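Local coordinates for protein xylulokinase (Brucella ovis, PDB 5VM1) that probably phosphorylates D-xylulose at the expense of ATP, as an FGGY-family sugar kinase, yielding D-xylulose 5-phosphate and ADP, at residues 399-404 with 421-426. Numbering follows the deposited sequence.
Sequences LTAVGG and VPIALP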
loop_
_atom_site.group_PDB
_atom_site.type_symbol
_atom_site.label_atom_id
_atom_site.label_comp_id
_atom_site.label_asym_id
_atom_site.label_seq_id
_atom_site.Cartn_x
_atom_site.Cartn_y
_atom_site.Cartn_z
ATOM N N LEU A 399 12.076 3.340 -12.782
ATOM C CA LEU A 399 11.447 3.561 -11.497
ATOM C C LEU A 399 10.708 4.896 -11.512
ATOM O O LEU A 399 11.209 5.884 -12.051
ATOM C CB LEU A 399 12.516 3.524 -10.392
ATOM C CG LEU A 399 12.029 3.466 -8.951
ATOM C CD1 LEU A 399 11.051 2.310 -8.711
ATOM C CD2 LEU A 399 13.210 3.384 -8.028
ATOM N N THR A 400 9.497 4.912 -10.952
ATOM C CA THR A 400 8.674 6.113 -10.855
ATOM C C THR A 400 8.471 6.487 -9.392
ATOM O O THR A 400 8.171 5.618 -8.576
ATOM C CB THR A 400 7.348 5.864 -11.519
ATOM O OG1 THR A 400 7.597 5.337 -12.828
ATOM C CG2 THR A 400 6.555 7.139 -11.612
ATOM N N ALA A 401 8.622 7.780 -9.055
ATOM C CA ALA A 401 8.630 8.234 -7.658
ATOM C C ALA A 401 7.385 9.040 -7.291
ATOM O O ALA A 401 7.018 9.984 -7.998
ATOM C CB ALA A 401 9.874 9.067 -7.347
ATOM N N VAL A 402 6.754 8.674 -6.167
ATOM C CA VAL A 402 5.609 9.388 -5.608
ATOM C C VAL A 402 5.783 9.507 -4.100
ATOM O O VAL A 402 6.747 9.006 -3.524
ATOM C CB VAL A 402 4.265 8.705 -5.936
ATOM C CG1 VAL A 402 4.112 8.602 -7.444
ATOM C CG2 VAL A 402 4.121 7.340 -5.207
ATOM N N GLY A 403 4.815 10.149 -3.455
ATOM C CA GLY A 403 4.828 10.339 -2.021
ATOM C C GLY A 403 5.460 11.657 -1.648
ATOM O O GLY A 403 6.095 12.331 -2.459
ATOM N N GLY A 404 5.280 12.030 -0.379
ATOM C CA GLY A 404 5.698 13.358 0.053
ATOM C C GLY A 404 7.174 13.621 -0.177
ATOM O O GLY A 404 7.556 14.665 -0.714
ATOM N N VAL A 421 19.448 3.919 -11.598
ATOM C CA VAL A 421 18.303 3.921 -12.517
ATOM C C VAL A 421 17.747 5.342 -12.583
ATOM O O VAL A 421 17.799 6.077 -11.585
ATOM C CB VAL A 421 17.197 2.921 -12.115
ATOM C CG1 VAL A 421 17.765 1.565 -11.751
ATOM C CG2 VAL A 421 16.354 3.456 -10.989
ATOM N N PRO A 422 17.301 5.798 -13.750
ATOM C CA PRO A 422 16.542 7.062 -13.824
ATOM C C PRO A 422 15.222 6.980 -13.070
ATOM O O PRO A 422 14.590 5.928 -13.011
ATOM C CB PRO A 422 16.300 7.241 -15.329
ATOM C CG PRO A 422 16.399 5.857 -15.882
ATOM C CD PRO A 422 17.466 5.169 -15.067
ATOM N N ILE A 423 14.783 8.113 -12.524
ATOM C CA ILE A 423 13.518 8.203 -11.783
ATOM C C ILE A 423 12.605 9.195 -12.493
ATOM O O ILE A 423 12.947 10.380 -12.619
ATOM C CB ILE A 423 13.715 8.653 -10.325
ATOM C CG1 ILE A 423 14.736 7.788 -9.595
ATOM C CG2 ILE A 423 12.384 8.646 -9.604
ATOM C CD1 ILE A 423 14.688 8.012 -8.102
ATOM N N ALA A 424 11.405 8.737 -12.855
ATOM C CA ALA A 424 10.415 9.570 -13.528
ATOM C C ALA A 424 9.503 10.230 -12.503
ATOM O O ALA A 424 8.916 9.560 -11.650
ATOM C CB ALA A 424 9.580 8.741 -14.502
ATOM N N LEU A 425 9.391 11.543 -12.594
ATOM C CA LEU A 425 8.538 12.323 -11.725
ATOM C C LEU A 425 7.276 12.710 -12.496
ATOM O O LEU A 425 7.378 13.332 -13.570
ATOM C CB LEU A 425 9.299 13.555 -11.250
ATOM C CG LEU A 425 8.706 14.346 -10.105
ATOM C CD1 LEU A 425 8.377 13.407 -8.955
ATOM C CD2 LEU A 425 9.734 15.367 -9.700
ATOM N N PRO A 426 6.091 12.313 -12.049
ATOM C CA PRO A 426 4.883 12.539 -12.849
ATOM C C PRO A 426 4.471 13.998 -12.940
ATOM O O PRO A 426 4.838 14.846 -12.122
ATOM C CB PRO A 426 3.813 11.730 -12.110
ATOM C CG PRO A 426 4.552 10.754 -11.333
ATOM C CD PRO A 426 5.850 11.373 -10.954
#
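Strands 399-402 and 423-426 pair in parallel, a worked example of how a beta-alpha-beta crossover lays two successive strands side by side and parallel in one sheet. Ala424 lies beside Thr400 and is held through both its N-H and its C=O: its N donates to Leu399 O (3.0 Å), and its O accepts from Ala401 N (3.2 Å). Both bonds are nearly straight, 165° and 167° at the hydrogen, and each donor lies in the plane of the carbonyl it meets. Leu399 O also receives a CA-H...O contact from Ile423 CA at 3.3 Å. The short axes are nevertheless turned by 43°, and beyond Ala401 the ladder gives way to Pro426, whose ring nitrogen has no hydrogen to donate; its CD rests 3.5 Å from Ala401 O instead.

Ile423 can be followed outward. Its CB stands 4.1 Å from Leu399 O. At that carbon the chain forks: CG2, anti to the backbone N, reaches across to Ala401 CB at 3.4 Å, while CG1 turns anti to the carbonyl carbon and runs on extended to CD1, so that the side chain meets Ile415 and Ala416 of the connecting helix. On the Thr400 and Ala424 face, the side chains of Thr400 and Pro426 cross obliquely, Thr400 CG2 lying 4.1 Å from Pro426 CG.

Helix 409-419 packs over the face bearing Leu399 and Ile423, taking Leu399 on Leu419 and Ala401 on Leu412. Strand 259-263 flanks 399-402 in parallel, and antiparallel 459-463 borders 423-426, placing the pair inside the C-terminal FGGY domain's mixed sheet, of the actin-like ATPase clan.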